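Long-range contacts in LbaCas13a H328A (C2c2) (PDB 5WLH), which binds a CRISPR guide RNA and, as a Cas13a enzyme, probably processes the guide's precursor and cleaves RNA: residues M298-R303 with E323-W328; M402-R407 with K438-Y443; V306-Y311 with R380-A385. All coordinates share one frame; numbering follows the deposited sequence.

Interaction 1 of 3, residues M298-R303 with E323-W328. With nucleotides of chain B.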
# COMPACT_ATOMS: atom_id res chain seq x y z
N MET A 298 15.48 22.66 -24.12
CA MET A 298 14.33 21.80 -24.40
C MET A 298 13.20 22.05 -23.41
O MET A 298 12.03 22.07 -23.80
CB MET A 298 14.76 20.34 -24.37
CG MET A 298 15.65 19.97 -25.56
SD MET A 298 16.30 18.30 -25.32
CE MET A 298 14.87 17.31 -25.75
N LEU A 299 13.52 22.24 -22.13
CA LEU A 299 12.47 22.57 -21.16
C LEU A 299 11.85 23.92 -21.47
O LEU A 299 10.65 24.12 -21.24
CB LEU A 299 13.02 22.60 -19.74
CG LEU A 299 13.11 21.28 -18.98
CD1 LEU A 299 13.07 21.57 -17.47
CD2 LEU A 299 11.98 20.35 -19.41
N ARG A 300 12.63 24.85 -22.00
CA ARG A 300 12.06 26.15 -22.36
C ARG A 300 11.05 26.02 -23.49
O ARG A 300 10.01 26.69 -23.48
CB ARG A 300 13.17 27.11 -22.75
CG ARG A 300 12.68 28.50 -23.10
CD ARG A 300 13.86 29.48 -23.13
NE ARG A 300 14.57 29.52 -21.86
CZ ARG A 300 15.76 28.98 -21.65
NH1 ARG A 300 16.40 28.36 -22.64
NH2 ARG A 300 16.32 29.06 -20.46
N ARG A 301 11.33 25.18 -24.49
CA ARG A 301 10.37 24.98 -25.56
C ARG A 301 9.10 24.34 -25.03
O ARG A 301 7.99 24.69 -25.45
CB ARG A 301 10.97 24.12 -26.67
CG ARG A 301 12.11 24.86 -27.43
CD ARG A 301 12.88 23.91 -28.31
NE ARG A 301 14.16 24.52 -28.66
CZ ARG A 301 14.30 25.45 -29.61
NH1 ARG A 301 13.25 25.84 -30.30
NH2 ARG A 301 15.50 25.97 -29.88
N MET A 302 9.24 23.38 -24.12
CA MET A 302 8.05 22.79 -23.51
C MET A 302 7.29 23.82 -22.68
O MET A 302 6.06 23.85 -22.69
CB MET A 302 8.45 21.58 -22.66
CG MET A 302 7.28 20.75 -22.21
SD MET A 302 7.82 19.31 -21.24
CE MET A 302 8.20 20.09 -19.69
N ARG A 303 8.02 24.69 -21.97
CA ARG A 303 7.38 25.75 -21.21
C ARG A 303 6.60 26.68 -22.13
O ARG A 303 5.49 27.12 -21.79
CB ARG A 303 8.42 26.52 -20.41
CG ARG A 303 7.86 27.65 -19.57
CD ARG A 303 6.95 27.12 -18.47
NE ARG A 303 6.13 28.18 -17.91
CZ ARG A 303 5.24 28.01 -16.94
NH1 ARG A 303 5.06 26.81 -16.40
NH2 ARG A 303 4.52 29.06 -16.52
N GLU A 323 14.43 34.50 -26.55
CA GLU A 323 14.54 34.90 -25.16
C GLU A 323 14.74 33.66 -24.31
O GLU A 323 13.89 32.76 -24.30
CB GLU A 323 13.31 35.67 -24.70
CG GLU A 323 13.39 36.08 -23.24
CD GLU A 323 12.23 36.93 -22.81
OE1 GLU A 323 11.46 37.39 -23.68
OE2 GLU A 323 12.07 37.13 -21.58
N LYS A 324 15.88 33.59 -23.61
CA LYS A 324 16.18 32.45 -22.74
C LYS A 324 15.58 32.68 -21.35
O LYS A 324 16.27 32.70 -20.34
CB LYS A 324 17.69 32.23 -22.66
CG LYS A 324 18.37 31.73 -23.95
CD LYS A 324 17.48 30.76 -24.72
CE LYS A 324 17.24 31.23 -26.15
NZ LYS A 324 16.10 30.50 -26.79
N PHE A 325 14.26 32.88 -21.32
CA PHE A 325 13.64 33.20 -20.04
C PHE A 325 13.75 32.02 -19.08
O PHE A 325 13.82 30.86 -19.49
CB PHE A 325 12.18 33.64 -20.21
CG PHE A 325 11.26 32.56 -20.68
CD1 PHE A 325 11.17 32.24 -22.02
CD2 PHE A 325 10.45 31.88 -19.77
CE1 PHE A 325 10.30 31.24 -22.46
CE2 PHE A 325 9.58 30.89 -20.20
CZ PHE A 325 9.51 30.56 -21.54
N ASP A 326 13.85 32.34 -17.80
CA ASP A 326 13.89 31.32 -16.76
C ASP A 326 12.51 30.68 -16.65
O ASP A 326 11.53 31.37 -16.35
CB ASP A 326 14.32 31.95 -15.44
CG ASP A 326 14.62 30.93 -14.38
OD1 ASP A 326 13.65 30.35 -13.84
OD2 ASP A 326 15.82 30.71 -14.08
N VAL A 327 12.42 29.37 -16.92
CA VAL A 327 11.12 28.70 -16.90
C VAL A 327 10.53 28.71 -15.50
O VAL A 327 9.31 28.82 -15.33
CB VAL A 327 11.24 27.26 -17.45
CG1 VAL A 327 11.53 27.30 -18.92
CG2 VAL A 327 12.32 26.47 -16.70
N TRP A 328 11.37 28.61 -14.47
CA TRP A 328 10.85 28.56 -13.11
C TRP A 328 10.39 29.93 -12.65
O TRP A 328 9.42 30.04 -11.90
CB TRP A 328 11.90 27.97 -12.16
CG TRP A 328 12.67 26.81 -12.79
CD1 TRP A 328 13.96 26.83 -13.21
CD2 TRP A 328 12.17 25.49 -13.06
NE1 TRP A 328 14.31 25.60 -13.73
CE2 TRP A 328 13.23 24.76 -13.65
CE3 TRP A 328 10.94 24.85 -12.86
CZ2 TRP A 328 13.09 23.43 -14.04
CZ3 TRP A 328 10.81 23.53 -13.24
CH2 TRP A 328 11.88 22.84 -13.83
P G B 2 12.13 29.60 -8.16
OP1 G B 2 11.47 30.79 -7.55
OP2 G B 2 13.39 29.08 -7.57
O5' G B 2 11.07 28.40 -8.22
C5' G B 2 9.86 28.53 -8.96
C4' G B 2 9.11 27.23 -9.11
O4' G B 2 9.88 26.28 -9.90
C3' G B 2 8.76 26.50 -7.81
O3' G B 2 7.54 25.82 -8.01
C2' G B 2 9.87 25.47 -7.70
O2' G B 2 9.58 24.36 -6.88
C1' G B 2 10.04 25.08 -9.16
N9 G B 2 11.35 24.51 -9.46
C8 G B 2 12.54 25.15 -9.25
N7 G B 2 13.56 24.43 -9.59
C5 G B 2 13.00 23.23 -10.03
C6 G B 2 13.66 22.07 -10.53
O6 G B 2 14.87 21.88 -10.65
N1 G B 2 12.76 21.07 -10.90
C2 G B 2 11.40 21.17 -10.78
N2 G B 2 10.72 20.08 -11.20
N3 G B 2 10.77 22.26 -10.32
C4 G B 2 11.63 23.26 -9.97
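Arg300, on helix 292-311, grips the backbone carbonyl of Phe325 side-on with two nitrogens. NE of Arg300 lies 2.8 Å from Phe325 O in a nearly straight bond (163°), on a lone pair in the carbonyl plane. Arg300 NH2 shares that oxygen at 3.2 Å, coming from above the carbonyl plane along a more bent path. The bend at chi3 (-58°) sets NE in place for this, and arginine suits the task because a long arm from a helix must reach the carbonyl of Phe325, just past the inverse gamma turn centred on Lys324. The tight part of the contact lies beside this grip. Val327 CG1 packs against Arg303 CB at 3.5 Å and also meets Arg300 CA, a compact branched side chain pressed onto the helix surface. The ring of Phe325 presents its edge to the aliphatic part of Arg303, CE2 to CG at 3.7 Å, and Arg300 CG approaches the same ring obliquely. Leu299 CD1 closes the inner end on Trp328 CZ2 at 3.9 Å. The guanidinium of Arg303 runs on to salt bridges with Asp330 of helix 327-335 and Glu434 of helix 429-458. The outer side, by contrast, is looser and faces solvent: exposed Lys324 crosses Arg300 with CD 3.4 Å from Arg300 NH1, and its CA lies over one guanidinium face. Trp328, in the first turn of helix 327-335, lays one face of its indole against the guanine of G2 of chain B, C5 over the ring centre; Val327 CG2 covers the rim of the opposite face. Two N-H groups converging on one carbonyl thus fix the backbone just ahead of the helix whose tryptophan lies on the guide base.

Interaction 2 of 3, residues M402-R407 with K438-Y443. With nucleotides of chain B.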
# COMPACT_ATOMS: atom_id res chain seq x y z
N MET A 402 2.64 18.44 -30.88
CA MET A 402 1.30 17.88 -30.77
C MET A 402 1.22 16.88 -29.62
O MET A 402 0.21 16.82 -28.92
CB MET A 402 0.88 17.22 -32.08
CG MET A 402 0.54 18.20 -33.21
SD MET A 402 -0.78 19.34 -32.75
CE MET A 402 -2.11 18.20 -32.48
N PHE A 403 2.28 16.08 -29.43
CA PHE A 403 2.27 15.17 -28.28
C PHE A 403 2.07 15.96 -26.99
O PHE A 403 1.27 15.59 -26.14
CB PHE A 403 3.57 14.37 -28.20
CG PHE A 403 3.58 13.38 -27.07
CD1 PHE A 403 2.96 12.15 -27.21
CD2 PHE A 403 4.16 13.71 -25.85
CE1 PHE A 403 2.93 11.25 -26.15
CE2 PHE A 403 4.15 12.81 -24.78
CZ PHE A 403 3.54 11.58 -24.94
N PHE A 404 2.81 17.05 -26.85
CA PHE A 404 2.72 17.84 -25.63
C PHE A 404 1.37 18.54 -25.53
O PHE A 404 0.77 18.59 -24.46
CB PHE A 404 3.88 18.84 -25.59
CG PHE A 404 5.16 18.25 -25.07
CD1 PHE A 404 5.18 17.53 -23.87
CD2 PHE A 404 6.35 18.38 -25.78
CE1 PHE A 404 6.36 16.97 -23.40
CE2 PHE A 404 7.54 17.83 -25.30
CZ PHE A 404 7.54 17.12 -24.11
N ILE A 405 0.86 19.08 -26.64
CA ILE A 405 -0.45 19.73 -26.58
C ILE A 405 -1.52 18.72 -26.17
O ILE A 405 -2.43 19.04 -25.39
CB ILE A 405 -0.78 20.41 -27.92
CG1 ILE A 405 0.11 21.64 -28.09
CG2 ILE A 405 -2.26 20.85 -27.96
CD1 ILE A 405 0.19 22.14 -29.49
N HIS A 406 -1.41 17.49 -26.65
CA HIS A 406 -2.34 16.44 -26.23
C HIS A 406 -2.17 16.11 -24.75
O HIS A 406 -3.17 15.86 -24.06
CB HIS A 406 -2.15 15.19 -27.08
CG HIS A 406 -2.89 15.23 -28.38
ND1 HIS A 406 -2.30 14.94 -29.59
CD2 HIS A 406 -4.18 15.55 -28.66
CE1 HIS A 406 -3.19 15.07 -30.55
NE2 HIS A 406 -4.34 15.44 -30.02
N ARG A 407 -0.92 16.05 -24.25
CA ARG A 407 -0.70 15.89 -22.82
C ARG A 407 -1.34 17.02 -22.03
O ARG A 407 -1.95 16.80 -20.98
CB ARG A 407 0.80 15.84 -22.48
CG ARG A 407 1.56 14.62 -22.98
CD ARG A 407 0.96 13.31 -22.47
NE ARG A 407 0.87 13.26 -21.01
CZ ARG A 407 0.19 12.31 -20.38
NH1 ARG A 407 -0.42 11.36 -21.08
NH2 ARG A 407 0.14 12.30 -19.05
N LYS A 438 3.78 20.99 -14.18
CA LYS A 438 4.32 19.92 -13.35
C LYS A 438 3.87 18.56 -13.85
O LYS A 438 4.57 17.56 -13.64
CB LYS A 438 3.92 20.11 -11.90
CG LYS A 438 4.55 21.35 -11.25
CD LYS A 438 4.14 21.45 -9.80
CE LYS A 438 4.72 22.71 -9.14
NZ LYS A 438 3.82 23.87 -9.40
N ASP A 439 2.69 18.49 -14.48
CA ASP A 439 2.17 17.26 -15.09
C ASP A 439 3.05 16.82 -16.25
O ASP A 439 3.32 15.62 -16.42
CB ASP A 439 0.73 17.53 -15.53
CG ASP A 439 -0.06 16.28 -15.87
OD1 ASP A 439 0.45 15.13 -15.75
OD2 ASP A 439 -1.24 16.48 -16.27
N LEU A 440 3.52 17.77 -17.06
CA LEU A 440 4.43 17.43 -18.15
C LEU A 440 5.75 16.93 -17.61
O LEU A 440 6.32 15.96 -18.14
CB LEU A 440 4.66 18.66 -19.04
CG LEU A 440 3.43 19.15 -19.79
CD1 LEU A 440 3.84 20.21 -20.81
CD2 LEU A 440 2.70 18.02 -20.47
N ILE A 441 6.28 17.60 -16.60
CA ILE A 441 7.53 17.15 -16.00
C ILE A 441 7.33 15.79 -15.35
O ILE A 441 8.19 14.91 -15.44
CB ILE A 441 8.02 18.22 -15.01
CG1 ILE A 441 8.42 19.48 -15.78
CG2 ILE A 441 9.20 17.71 -14.21
CD1 ILE A 441 8.66 20.67 -14.86
N ASN A 442 6.17 15.58 -14.73
CA ASN A 442 5.84 14.27 -14.17
C ASN A 442 5.94 13.19 -15.24
O ASN A 442 6.50 12.11 -15.00
CB ASN A 442 4.43 14.28 -13.60
CG ASN A 442 4.04 12.95 -13.00
OD1 ASN A 442 4.43 12.66 -11.88
ND2 ASN A 442 3.27 12.14 -13.74
N TYR A 443 5.38 13.46 -16.41
CA TYR A 443 5.35 12.46 -17.46
C TYR A 443 6.76 12.08 -17.89
O TYR A 443 7.08 10.90 -18.04
CB TYR A 443 4.53 12.98 -18.64
CG TYR A 443 4.19 11.91 -19.65
CD1 TYR A 443 3.17 11.00 -19.41
CD2 TYR A 443 4.91 11.80 -20.83
CE1 TYR A 443 2.88 10.00 -20.33
CE2 TYR A 443 4.61 10.82 -21.76
CZ TYR A 443 3.60 9.93 -21.51
OH TYR A 443 3.31 8.96 -22.45
P G B 15 -11.66 8.15 -34.11
OP1 G B 15 -12.81 8.06 -35.05
OP2 G B 15 -10.32 7.63 -34.53
O5' G B 15 -11.48 9.63 -33.61
C5' G B 15 -12.61 10.37 -33.17
C4' G B 15 -12.20 11.57 -32.36
O4' G B 15 -11.49 11.14 -31.18
C3' G B 15 -11.26 12.55 -33.04
O3' G B 15 -11.97 13.43 -33.90
C2' G B 15 -10.62 13.25 -31.85
O2' G B 15 -11.51 14.22 -31.32
C1' G B 15 -10.51 12.10 -30.84
N9 G B 15 -9.18 11.46 -30.89
C8 G B 15 -8.78 10.48 -31.76
N7 G B 15 -7.53 10.12 -31.59
C5 G B 15 -7.09 10.93 -30.55
C6 G B 15 -5.82 10.98 -29.94
O6 G B 15 -4.82 10.31 -30.21
N1 G B 15 -5.78 11.94 -28.93
C2 G B 15 -6.84 12.73 -28.55
N2 G B 15 -6.62 13.59 -27.55
N3 G B 15 -8.04 12.68 -29.12
C4 G B 15 -8.09 11.77 -30.11
P C B 11 0.80 6.65 -20.70
OP1 C B 11 2.00 6.91 -21.50
OP2 C B 11 -0.44 7.46 -20.93
O5' C B 11 0.34 5.16 -20.90
C5' C B 11 1.30 4.13 -21.08
C4' C B 11 0.62 2.84 -21.39
O4' C B 11 -0.27 2.46 -20.31
C3' C B 11 -0.30 2.86 -22.59
O3' C B 11 0.40 2.79 -23.80
C2' C B 11 -1.18 1.66 -22.34
O2' C B 11 -0.41 0.48 -22.51
C1' C B 11 -1.42 1.81 -20.84
N1 C B 11 -2.61 2.63 -20.53
C2 C B 11 -3.86 2.03 -20.57
O2 C B 11 -3.94 0.84 -20.93
N3 C B 11 -4.94 2.76 -20.23
C4 C B 11 -4.80 4.04 -19.85
N4 C B 11 -5.89 4.73 -19.53
C5 C B 11 -3.52 4.68 -19.80
C6 C B 11 -2.46 3.94 -20.14
P A B 4 2.59 22.90 -5.49
OP1 A B 4 2.86 21.65 -6.26
OP2 A B 4 2.04 24.11 -6.18
O5' A B 4 1.58 22.56 -4.32
C5' A B 4 1.84 21.49 -3.43
C4' A B 4 0.86 21.51 -2.29
O4' A B 4 1.01 22.74 -1.54
C3' A B 4 -0.60 21.52 -2.71
O3' A B 4 -1.07 20.22 -3.01
C2' A B 4 -1.28 22.14 -1.50
O2' A B 4 -1.36 21.21 -0.43
C1' A B 4 -0.25 23.20 -1.11
N9 A B 4 -0.51 24.50 -1.75
C8 A B 4 0.11 25.07 -2.84
N7 A B 4 -0.35 26.27 -3.12
C5 A B 4 -1.32 26.49 -2.15
C6 A B 4 -2.20 27.57 -1.89
N6 A B 4 -2.25 28.70 -2.60
N1 A B 4 -3.03 27.44 -0.83
C2 A B 4 -3.00 26.33 -0.10
N3 A B 4 -2.23 25.25 -0.25
C4 A B 4 -1.42 25.40 -1.31
O HOH W 1 1.81 12.75 -16.16
O HOH W 2 1.70 14.96 -18.76
O HOH W 3 -1.00 15.38 -18.79
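An arginine-tyrosine stack beside the RNA backbone joins helices 398-417 and 429-458: the guanidinium of Arg407 lies flat on Tyr443, centres 4.0 Å apart and planes at 26°. The bend at chi2 (-57°) brings CD of Arg407 over the ring face as a CH-pi contact, with the charged group lying across CD1 and CE1. Tyrosine suits the place because its face receives the arginine while its hydroxyl donates to a phosphate, Tyr443 OH to OP1 of C11 of chain B at 2.6 Å. Arg407 itself forms a salt bridge with another phosphate of the RNA. The segments 402-407 and 438-443 run at 119° to each other, and apolar contacts add to the stack: Arg407 CB meets Leu440 CD2 at 3.5 Å, and Phe404 touches the same methyl more loosely. The edge of Phe403 adjoins Tyr443, CZ to CE2 at 3.4 Å, with the planes inclined, and Phe280 of helix 268-287 stacks on Phe403. Between Arg407 and Asp439 stand waters rather than a direct salt bridge. The oxygen of one accepts from Arg407 NE at 2.9 Å and reaches Asp439 O weakly; another donates to Arg407 O and, weakly, to Asp439 OD2. The carboxylate pairs directly with Lys414.

Interaction 3 of 3, residues V306-Y311 with R380-A385. With nucleotides of chain B.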
# COMPACT_ATOMS: atom_id res chain seq x y z
N VAL A 306 3.24 25.33 -22.89
CA VAL A 306 2.29 25.54 -21.80
C VAL A 306 1.80 26.98 -21.80
O VAL A 306 0.60 27.25 -21.65
CB VAL A 306 2.92 25.17 -20.45
CG1 VAL A 306 1.97 25.52 -19.29
CG2 VAL A 306 3.31 23.70 -20.41
N VAL A 307 2.72 27.92 -21.95
CA VAL A 307 2.32 29.33 -21.97
C VAL A 307 1.36 29.58 -23.13
O VAL A 307 0.32 30.24 -22.97
CB VAL A 307 3.55 30.24 -22.03
CG1 VAL A 307 3.12 31.69 -22.34
CG2 VAL A 307 4.35 30.15 -20.72
N LEU A 308 1.69 29.06 -24.32
CA LEU A 308 0.81 29.20 -25.47
C LEU A 308 -0.58 28.65 -25.19
O LEU A 308 -1.59 29.27 -25.52
CB LEU A 308 1.41 28.50 -26.69
CG LEU A 308 0.43 28.27 -27.83
CD1 LEU A 308 0.07 29.60 -28.49
CD2 LEU A 308 0.98 27.27 -28.85
N TYR A 309 -0.64 27.46 -24.60
CA TYR A 309 -1.92 26.79 -24.41
C TYR A 309 -2.86 27.63 -23.56
O TYR A 309 -4.05 27.77 -23.90
CB TYR A 309 -1.69 25.42 -23.77
CG TYR A 309 -2.88 24.50 -23.82
CD1 TYR A 309 -3.89 24.58 -22.86
CD2 TYR A 309 -2.99 23.55 -24.82
CE1 TYR A 309 -4.97 23.71 -22.90
CE2 TYR A 309 -4.08 22.68 -24.87
CZ TYR A 309 -5.07 22.78 -23.92
OH TYR A 309 -6.12 21.91 -23.98
N PHE A 310 -2.36 28.19 -22.47
CA PHE A 310 -3.21 28.84 -21.50
C PHE A 310 -3.28 30.35 -21.67
O PHE A 310 -4.24 30.96 -21.19
CB PHE A 310 -2.74 28.54 -20.08
CG PHE A 310 -2.98 27.12 -19.68
CD1 PHE A 310 -4.25 26.70 -19.30
CD2 PHE A 310 -1.95 26.19 -19.71
CE1 PHE A 310 -4.49 25.37 -18.95
CE2 PHE A 310 -2.19 24.86 -19.36
CZ PHE A 310 -3.46 24.46 -18.97
N TYR A 311 -2.29 30.96 -22.30
CA TYR A 311 -2.23 32.42 -22.37
C TYR A 311 -2.23 32.95 -23.79
O TYR A 311 -2.29 34.17 -23.97
CB TYR A 311 -1.01 32.94 -21.60
CG TYR A 311 -1.03 32.49 -20.16
CD1 TYR A 311 -1.78 33.17 -19.21
CD2 TYR A 311 -0.33 31.36 -19.76
CE1 TYR A 311 -1.82 32.73 -17.88
CE2 TYR A 311 -0.35 30.92 -18.45
CZ TYR A 311 -1.11 31.60 -17.51
OH TYR A 311 -1.12 31.15 -16.21
N ARG A 380 -7.66 24.02 -29.54
CA ARG A 380 -7.70 24.37 -30.95
C ARG A 380 -6.83 25.58 -31.25
O ARG A 380 -6.15 25.63 -32.27
CB ARG A 380 -9.15 24.59 -31.38
CG ARG A 380 -10.01 23.42 -30.99
CD ARG A 380 -11.14 23.13 -31.95
NE ARG A 380 -11.71 21.82 -31.66
CZ ARG A 380 -13.01 21.58 -31.55
NH1 ARG A 380 -13.89 22.56 -31.71
NH2 ARG A 380 -13.43 20.35 -31.29
N GLN A 381 -6.81 26.55 -30.33
CA GLN A 381 -5.96 27.73 -30.50
C GLN A 381 -4.47 27.35 -30.47
O GLN A 381 -3.67 27.90 -31.24
CB GLN A 381 -6.28 28.74 -29.40
CG GLN A 381 -5.15 29.66 -29.02
CD GLN A 381 -4.31 29.16 -27.84
OE1 GLN A 381 -4.76 28.40 -26.98
NE2 GLN A 381 -3.06 29.60 -27.82
N ALA A 382 -4.08 26.43 -29.58
CA ALA A 382 -2.68 26.05 -29.48
C ALA A 382 -2.23 25.26 -30.71
O ALA A 382 -1.13 25.49 -31.23
CB ALA A 382 -2.44 25.25 -28.20
N VAL A 383 -3.06 24.32 -31.16
CA VAL A 383 -2.73 23.55 -32.36
C VAL A 383 -2.51 24.49 -33.54
O VAL A 383 -1.54 24.35 -34.29
CB VAL A 383 -3.84 22.51 -32.63
CG1 VAL A 383 -3.75 21.99 -34.04
CG2 VAL A 383 -3.76 21.33 -31.64
N LYS A 384 -3.38 25.50 -33.68
CA LYS A 384 -3.22 26.46 -34.77
C LYS A 384 -1.91 27.24 -34.63
O LYS A 384 -1.18 27.43 -35.61
CB LYS A 384 -4.42 27.41 -34.80
CG LYS A 384 -4.21 28.66 -35.63
CD LYS A 384 -5.45 29.55 -35.63
CE LYS A 384 -5.28 30.77 -36.52
NZ LYS A 384 -5.39 30.40 -37.96
N ALA A 385 -1.59 27.70 -33.42
CA ALA A 385 -0.40 28.51 -33.23
C ALA A 385 0.89 27.71 -33.43
O ALA A 385 1.86 28.24 -33.98
CB ALA A 385 -0.41 29.15 -31.85
P A B 18 -17.13 20.79 -31.27
OP1 A B 18 -18.23 20.89 -30.28
OP2 A B 18 -16.31 21.99 -31.60
O5' A B 18 -16.11 19.66 -30.78
C5' A B 18 -16.54 18.33 -30.54
C4' A B 18 -15.55 17.31 -31.04
O4' A B 18 -14.21 17.74 -30.68
C3' A B 18 -15.67 15.92 -30.45
O3' A B 18 -16.65 15.12 -31.07
C2' A B 18 -14.25 15.37 -30.60
O2' A B 18 -14.02 14.95 -31.94
C1' A B 18 -13.42 16.62 -30.34
N9 A B 18 -13.03 16.75 -28.92
C8 A B 18 -13.52 17.63 -27.98
N7 A B 18 -12.96 17.52 -26.80
C5 A B 18 -12.03 16.50 -26.97
C6 A B 18 -11.12 15.89 -26.10
N6 A B 18 -10.95 16.22 -24.82
N1 A B 18 -10.34 14.90 -26.59
C2 A B 18 -10.49 14.56 -27.88
N3 A B 18 -11.31 15.05 -28.79
C4 A B 18 -12.07 16.02 -28.26
P A B 16 -11.30 14.09 -35.19
OP1 A B 16 -12.12 13.61 -36.33
OP2 A B 16 -9.82 13.94 -35.22
O5' A B 16 -11.60 15.64 -34.99
C5' A B 16 -12.93 16.15 -35.02
C4' A B 16 -12.95 17.62 -34.66
O4' A B 16 -12.38 17.77 -33.34
C3' A B 16 -12.13 18.52 -35.57
O3' A B 16 -12.66 19.84 -35.51
C2' A B 16 -10.77 18.54 -34.89
O2' A B 16 -10.02 19.69 -35.17
C1' A B 16 -11.16 18.48 -33.42
N9 A B 16 -10.20 17.75 -32.58
C8 A B 16 -9.39 16.69 -32.90
N7 A B 16 -8.71 16.24 -31.87
C5 A B 16 -9.12 17.06 -30.83
C6 A B 16 -8.77 17.11 -29.47
N6 A B 16 -7.88 16.27 -28.90
N1 A B 16 -9.38 18.04 -28.72
C2 A B 16 -10.27 18.88 -29.27
N3 A B 16 -10.69 18.93 -30.54
C4 A B 16 -10.05 17.98 -31.26
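With CG anti to the backbone N (chi1 164°), Leu308 reaches from helix 292-311 to the surface of helix 357-388, and chi2 of 70° swings its CD1 onto Ala385. The two methyls, Leu308 CD1 and Ala385 CB, are 3.4 Å apart, tighter than usual for carbon atoms. The other branch, Leu308 CD2, lies against Ala382, 3.6 Å from Ala382 O, and also touches Ala385 CB, so both branches of the leucine meet the same methyl. Tyr309 also carries CG anti to its backbone N; its ring comes obliquely to Ala382, CD2 to CB at 3.8 Å. Alanine suits both positions, since a single methyl lets the two backbones come close. The Tyr309 and Ala382 CA atoms are indeed only 5.2 Å apart.

This is a close helix-helix crossing within the bundle that flanks the guide RNA: the axes of segments 306-311 and 380-385 pass at 8.6 Å and run at 133°, nearer antiparallel than parallel. The Tyr309 hydroxyl is satisfied by Asn375 of helix 357-388, one polar tether at the margin of an apolar interface. The Tyr309 side chain also touches Ile408 of helix 398-417, and Gln381 flanks Leu308 at the outer edge of the crossing.

On the side of helix 357-388 turned away from Leu308, Arg380 works on the RNA. Its NE, 3.3 Å from N3 of A16 of chain B, and its NH2 both donate to that base nitrogen. Arg380 NH2 also donates to O5' of A18 of chain B in a nearly straight bond of 2.8 Å. The bond from NH1 to OP2 of the same nucleotide is modelled very short, and its exact length is doubtful.

Overall arrangement
Helix 292-311 opens two of the contacts. Interaction 1 closes first, around 19 intervening residues, bringing the start of helix 327-335 back onto it. Interaction 3 leaves the same helix further along and closes only after 68 residues, on helix 357-388, so the two cross in sequence without nesting. Interaction 2 follows in series, spanning 30 residues between helices 398-417 and 429-458. It nevertheless sits against the others: Met302 of the first range packs on Phe404 and Leu440, Trp328 on Ile441, Val306 on Leu440, and Met402 and Ile405 on Val383. Together the three tie five helices into one bundle, and each has a member that meets the bound RNA.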